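Local coordinates for tryptophan synthase alpha chain (Campylobacter jejuni, PDB 3THA), which probably catalyses the aldol cleavage of indoleglycerol phosphate to indole and glyceraldehyde 3-phosphate, the alpha-subunit step in the synthesis of tryptophan, at residues I134-C137 with E138-N141; E124-F127 with E128-D131. All blocks are in the same frame, centred on the assembly; numbering follows the deposited sequence.

Overall arrangement
From the N terminus, the chain runs through strand 117-121 of the eight-stranded parallel barrel before reaching contact 2, where residues 124-131, a loop with a short 3-10 turn around 127-129, lead into helix 131-140. Contact 1 follows in the last turns of that helix, where the chain winds down toward strand 143-148. The two lie in series, neither nesting nor crossing, with centres about 14 Å apart. Their side chains touch where I134 CD1 packs on F127 CE2, at 4.1 Å. Together they mark the entry and exit of the helix in one beta-alpha-beta unit; contact 2 also faces the second subunit, whereas contact 1 packs against helix 105-114 of its own chain.

Contact 1. Residues I134-C137 with E138-N141; sequences IKEC and ERYN
I134 receives the backbone N-H of E138 on its carbonyl oxygen in a nearly straight bond (I134 O to E138 N 2.8 Å, 169° at the hydrogen). Its CG2 branch meets the carboxylate of E138, 3.6 Å from OE2, as that side chain reaches back in an extended form. K135 O accepts from R139 N at 3.1 Å, while the ammonium group of K135 stays 4.5 Å from E138 OE2, NZ to oxygen, a loose attraction beyond salt-bridge range. E136 carries the main side-chain interaction. Folded at chi2 (-58°), its chain runs alongside that of R139, and one nitrogen of the arginine lies against both carboxylate oxygens: NH1 is 2.6 Å from OE2 in a salt bridge and donates to OE1 on its syn side. The two flat groups are turned 29° from each other, with the carboxyl carbon at the guanidinium edge. E136 O accepts the Y140 amide and also lies near the plane of the tyrosine ring at its edge, 3.4 Å from CD1. Y140 N, already bonded to E136 O, makes a weak second bond to C137 O. Beyond it N141 leaves helical geometry with a positive phi, in a Schellman motif, while C137 points its sulfur inward, its side chain packing on L144 of strand 143-148. E106 of helix 105-114 brings another carboxylate close to E136, and its ion pair with R139 is long and weak. R139 probably offsets part of this negative charge and should favour the ionised form of E136.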
ATOM      1  N   ILE B 134      -8.643 -16.059 -10.016  1.00 61.97           N
ATOM      2  CA  ILE B 134      -9.939 -16.600  -9.658  1.00 62.12           C
ATOM      3  C   ILE B 134     -10.044 -18.034 -10.163  1.00 62.99           C
ATOM      4  O   ILE B 134     -10.582 -18.917  -9.473  1.00 63.87           O
ATOM      5  CB  ILE B 134     -11.062 -15.761 -10.273  1.00 62.50           C
ATOM      6  CG1 ILE B 134     -11.219 -14.449  -9.497  1.00 62.75           C
ATOM      7  CG2 ILE B 134     -12.385 -16.559 -10.362  1.00 62.98           C
ATOM      8  CD1 ILE B 134     -12.269 -13.463 -10.127  1.00 61.83           C
ATOM      9  N   LYS B 135      -9.506 -18.262 -11.352  1.00 62.83           N
ATOM     10  CA  LYS B 135      -9.602 -19.556 -11.969  1.00 64.57           C
ATOM     11  C   LYS B 135      -8.894 -20.565 -11.088  1.00 63.97           C
ATOM     12  O   LYS B 135      -9.466 -21.597 -10.735  1.00 64.40           O
ATOM     13  CB  LYS B 135      -9.044 -19.533 -13.387  1.00 65.76           C
ATOM     14  CG  LYS B 135     -10.028 -20.036 -14.421  1.00 70.35           C
ATOM     15  CD  LYS B 135     -11.203 -19.072 -14.668  1.00 75.03           C
ATOM     16  CE  LYS B 135     -12.251 -19.680 -15.642  1.00 79.37           C
ATOM     17  NZ  LYS B 135     -13.506 -18.857 -15.695  1.00 81.00           N
ATOM     18  N   GLU B 136      -7.673 -20.249 -10.685  1.00 62.76           N
ATOM     19  CA  GLU B 136      -6.968 -21.132  -9.778  1.00 62.70           C
ATOM     20  C   GLU B 136      -7.647 -21.235  -8.424  1.00 61.86           C
ATOM     21  O   GLU B 136      -7.670 -22.297  -7.864  1.00 62.54           O
ATOM     22  CB  GLU B 136      -5.513 -20.743  -9.627  1.00 61.62           C
ATOM     23  CG  GLU B 136      -4.794 -20.688 -10.935  1.00 63.94           C
ATOM     24  CD  GLU B 136      -4.845 -22.001 -11.656  1.00 67.08           C
ATOM     25  OE1 GLU B 136      -4.690 -23.048 -10.993  1.00 69.54           O
ATOM     26  OE2 GLU B 136      -5.043 -21.996 -12.886  1.00 68.14           O
ATOM     27  N   CYS B 137      -8.209 -20.158  -7.887  1.00 61.26           N
ATOM     28  CA  CYS B 137      -8.900 -20.299  -6.598  1.00 61.64           C
ATOM     29  C   CYS B 137     -10.133 -21.234  -6.682  1.00 64.07           C
ATOM     30  O   CYS B 137     -10.252 -22.125  -5.850  1.00 64.40           O
ATOM     31  CB  CYS B 137      -9.260 -18.968  -5.948  1.00 59.59           C
ATOM     32  SG  CYS B 137      -7.853 -17.882  -5.514  1.00 58.21           S
ATOM     33  N   GLU B 138     -11.038 -21.050  -7.649  1.00 65.67           N
ATOM     34  CA  GLU B 138     -12.132 -22.039  -7.831  1.00 68.88           C
ATOM     35  C   GLU B 138     -11.532 -23.443  -7.845  1.00 70.06           C
ATOM     36  O   GLU B 138     -12.007 -24.348  -7.154  1.00 71.19           O
ATOM     37  CB  GLU B 138     -12.889 -21.876  -9.159  1.00 69.74           C
ATOM     38  CG  GLU B 138     -13.790 -20.661  -9.338  1.00 71.65           C
ATOM     39  CD  GLU B 138     -14.338 -20.568 -10.801  1.00 77.19           C
ATOM     40  OE1 GLU B 138     -14.746 -21.616 -11.397  1.00 79.17           O
ATOM     41  OE2 GLU B 138     -14.349 -19.444 -11.361  1.00 77.44           O
ATOM     42  N   ARG B 139     -10.474 -23.607  -8.640  1.00 70.77           N
ATOM     43  CA  ARG B 139      -9.846 -24.918  -8.864  1.00 73.05           C
ATOM     44  C   ARG B 139      -9.415 -25.647  -7.578  1.00 72.83           C
ATOM     45  O   ARG B 139      -9.495 -26.869  -7.524  1.00 74.63           O
ATOM     46  CB  ARG B 139      -8.661 -24.795  -9.846  1.00 73.22           C
ATOM     47  CG  ARG B 139      -7.821 -26.078  -9.989  1.00 76.83           C
ATOM     48  CD  ARG B 139      -6.669 -25.962 -10.991  1.00 78.64           C
ATOM     49  NE  ARG B 139      -7.168 -26.188 -12.343  1.00 82.44           N
ATOM     50  CZ  ARG B 139      -7.059 -25.314 -13.337  1.00 83.76           C
ATOM     51  NH1 ARG B 139      -6.415 -24.165 -13.157  1.00 81.82           N
ATOM     52  NH2 ARG B 139      -7.561 -25.609 -14.524  1.00 85.71           N
ATOM     53  N   TYR B 140      -8.938 -24.910  -6.570  1.00 70.79           N
ATOM     54  CA  TYR B 140      -8.453 -25.523  -5.323  1.00 70.54           C
ATOM     55  C   TYR B 140      -9.335 -25.238  -4.105  1.00 69.61           C
ATOM     56  O   TYR B 140      -8.952 -25.529  -2.968  1.00 68.86           O
ATOM     57  CB  TYR B 140      -7.009 -25.093  -5.048  1.00 69.36           C
ATOM     58  CG  TYR B 140      -6.024 -25.618  -6.064  1.00 70.82           C
ATOM     59  CD1 TYR B 140      -5.571 -24.801  -7.103  1.00 70.86           C
ATOM     60  CD2 TYR B 140      -5.552 -26.941  -5.998  1.00 72.83           C
ATOM     61  CE1 TYR B 140      -4.651 -25.272  -8.054  1.00 73.17           C
ATOM     62  CE2 TYR B 140      -4.646 -27.438  -6.949  1.00 75.16           C
ATOM     63  CZ  TYR B 140      -4.200 -26.598  -7.980  1.00 76.10           C
ATOM     64  OH  TYR B 140      -3.299 -27.062  -8.933  1.00 78.04           O
ATOM     65  N   ASN B 141     -10.520 -24.681  -4.359  1.00 69.10           N
ATOM     66  CA  ASN B 141     -11.462 -24.331  -3.303  1.00 68.73           C
ATOM     67  C   ASN B 141     -10.876 -23.365  -2.272  1.00 66.36           C
ATOM     68  O   ASN B 141     -10.901 -23.609  -1.064  1.00 66.84           O
ATOM     69  CB  ASN B 141     -11.987 -25.593  -2.619  1.00 71.15           C
ATOM     70  CG  ASN B 141     -13.173 -26.205  -3.339  1.00 73.28           C
ATOM     71  OD1 ASN B 141     -13.824 -25.582  -4.186  1.00 74.81           O
ATOM     72  ND2 ASN B 141     -13.486 -27.421  -2.966  1.00 77.37           N
TER

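Contact 2. Residues E124-F127 with E128-D131; sequences ELSF and EESD
S126 O is gripped by two donors arriving from opposite faces of its carbonyl plane. The hydroxyl of S130 gives the shorter bond, OG to S126 O at 2.7 Å. The amide of E129 supplies the other, its N 3.1 Å from S126 O and 60° out of the carbonyl plane. A second backbone bond follows one residue on, from S130 N to F127 O at 3.0 Å, again well above the plane, as expected where the chain closes a tight i to i+3 turn. In return, the hydroxyl of S126 binds the carboxylate of E129 on its anti side, OG to OE2 at 3.2 Å. With chi1 of 73°, S126 holds OG between its own N and carbonyl carbon, turned to the glutamate, which stretches out beyond CG to meet it. Further out, E128 OE1 lies 3.8 Å from S126 OG, but this carboxylate makes its strong bond through OE2 to R156, in a salt bridge with helix 154-161. L125 supplies the apolar side: the L125 side chain crosses that of E129 at a slant, with L125 CD1 3.7 Å from E129 CB, while CG and CD2 lie against the S130 hydroxyl. The F127 ring packs on R156, K159 and L160 of helix 154-161. On another flank, E124 O bonds N98 of the second subunit, which also packs on S126 and E129. Two successive i to i+3 bonds make this a short 3-10 turn, here with serine and glutamate side chains added, and it forms the last part of the beta-to-alpha loop between strand 117-121 and helix 131-140 of the TIM barrel.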
ATOM      1  N   GLU B 124      -5.245  -4.161  -4.095  1.00 50.52           N
ATOM      2  CA  GLU B 124      -5.030  -3.467  -5.344  1.00 52.12           C
ATOM      3  C   GLU B 124      -5.125  -4.381  -6.579  1.00 51.87           C
ATOM      4  O   GLU B 124      -4.858  -3.929  -7.715  1.00 52.86           O
ATOM      5  CB  GLU B 124      -3.748  -2.644  -5.324  1.00 53.14           C
ATOM      6  CG  GLU B 124      -3.516  -1.850  -4.011  1.00 60.13           C
ATOM      7  CD  GLU B 124      -4.517  -0.709  -3.761  1.00 66.94           C
ATOM      8  OE1 GLU B 124      -5.402  -0.444  -4.634  1.00 67.81           O
ATOM      9  OE2 GLU B 124      -4.402  -0.100  -2.665  1.00 71.34           O
ATOM     10  N   LEU B 125      -5.562  -5.630  -6.378  1.00 50.21           N
ATOM     11  CA  LEU B 125      -5.965  -6.436  -7.524  1.00 50.77           C
ATOM     12  C   LEU B 125      -7.441  -6.175  -7.742  1.00 51.51           C
ATOM     13  O   LEU B 125      -8.269  -6.681  -6.990  1.00 52.01           O
ATOM     14  CB  LEU B 125      -5.699  -7.916  -7.316  1.00 48.36           C
ATOM     15  CG  LEU B 125      -5.876  -8.839  -8.525  1.00 48.98           C
ATOM     16  CD1 LEU B 125      -4.786  -8.587  -9.554  1.00 50.51           C
ATOM     17  CD2 LEU B 125      -5.811 -10.272  -8.058  1.00 44.70           C
ATOM     18  N   SER B 126      -7.787  -5.367  -8.735  1.00 52.78           N
ATOM     19  CA  SER B 126      -9.207  -5.132  -9.014  1.00 55.10           C
ATOM     20  C   SER B 126      -9.888  -6.399  -9.557  1.00 55.96           C
ATOM     21  O   SER B 126      -9.229  -7.354 -10.015  1.00 54.57           O
ATOM     22  CB  SER B 126      -9.410  -4.008 -10.040  1.00 56.44           C
ATOM     23  OG  SER B 126      -9.045  -4.490 -11.318  1.00 56.40           O
ATOM     24  N   PHE B 127     -11.219  -6.391  -9.527  1.00 57.61           N
ATOM     25  CA  PHE B 127     -11.963  -7.563  -9.965  1.00 58.69           C
ATOM     26  C   PHE B 127     -11.639  -7.943 -11.422  1.00 60.38           C
ATOM     27  O   PHE B 127     -11.469  -9.123 -11.778  1.00 60.86           O
ATOM     28  CB  PHE B 127     -13.452  -7.309  -9.815  1.00 59.00           C
ATOM     29  CG  PHE B 127     -14.294  -8.428 -10.351  1.00 60.86           C
ATOM     30  CD1 PHE B 127     -14.795  -8.370 -11.663  1.00 60.48           C
ATOM     31  CD2 PHE B 127     -14.524  -9.577  -9.572  1.00 58.74           C
ATOM     32  CE1 PHE B 127     -15.549  -9.424 -12.173  1.00 64.19           C
ATOM     33  CE2 PHE B 127     -15.277 -10.648 -10.070  1.00 62.70           C
ATOM     34  CZ  PHE B 127     -15.794 -10.576 -11.376  1.00 63.48           C
ATOM     35  N   GLU B 128     -11.582  -6.923 -12.257  1.00 62.15           N
ATOM     36  CA  GLU B 128     -11.316  -7.073 -13.674  1.00 64.34           C
ATOM     37  C   GLU B 128      -9.955  -7.728 -13.979  1.00 63.99           C
ATOM     38  O   GLU B 128      -9.808  -8.327 -15.058  1.00 64.91           O
ATOM     39  CB  GLU B 128     -11.402  -5.699 -14.340  1.00 65.71           C
ATOM     40  CG  GLU B 128     -12.856  -5.177 -14.494  1.00 69.72           C
ATOM     41  CD  GLU B 128     -13.416  -4.417 -13.244  1.00 74.03           C
ATOM     42  OE1 GLU B 128     -12.711  -4.267 -12.195  1.00 70.68           O
ATOM     43  OE2 GLU B 128     -14.599  -3.966 -13.341  1.00 76.82           O
ATOM     44  N   GLU B 129      -8.985  -7.604 -13.051  1.00 61.69           N
ATOM     45  CA  GLU B 129      -7.634  -8.149 -13.234  1.00 60.70           C
ATOM     46  C   GLU B 129      -7.549  -9.545 -12.686  1.00 58.72           C
ATOM     47  O   GLU B 129      -6.586 -10.257 -12.929  1.00 57.84           O
ATOM     48  CB  GLU B 129      -6.584  -7.302 -12.512  1.00 60.78           C
ATOM     49  CG  GLU B 129      -6.153  -6.051 -13.211  1.00 64.53           C
ATOM     50  CD  GLU B 129      -5.275  -5.193 -12.312  1.00 69.38           C
ATOM     51  OE1 GLU B 129      -4.039  -5.442 -12.224  1.00 74.82           O
ATOM     52  OE2 GLU B 129      -5.833  -4.273 -11.673  1.00 68.92           O
ATOM     53  N   SER B 130      -8.569  -9.934 -11.941  1.00 57.70           N
ATOM     54  CA  SER B 130      -8.537 -11.163 -11.167  1.00 58.16           C
ATOM     55  C   SER B 130      -8.704 -12.479 -11.904  1.00 58.88           C
ATOM     56  O   SER B 130      -8.507 -13.530 -11.303  1.00 59.56           O
ATOM     57  CB  SER B 130      -9.590 -11.075 -10.070  1.00 58.14           C
ATOM     58  OG  SER B 130      -9.307  -9.971  -9.214  1.00 60.70           O
ATOM     59  N   ASP B 131      -9.051 -12.443 -13.191  1.00 59.95           N
ATOM     60  CA  ASP B 131      -9.634 -13.611 -13.868  1.00 60.93           C
ATOM     61  C   ASP B 131      -8.814 -14.868 -13.683  1.00 60.88           C
ATOM     62  O   ASP B 131      -9.357 -15.903 -13.340  1.00 59.68           O
ATOM     63  CB  ASP B 131      -9.949 -13.328 -15.374  1.00 62.12           C
ATOM     64  CG  ASP B 131     -10.948 -12.156 -15.553  1.00 65.37           C
ATOM     65  OD1 ASP B 131     -11.402 -11.578 -14.513  1.00 67.64           O
ATOM     66  OD2 ASP B 131     -11.263 -11.776 -16.713  1.00 66.20           O
TER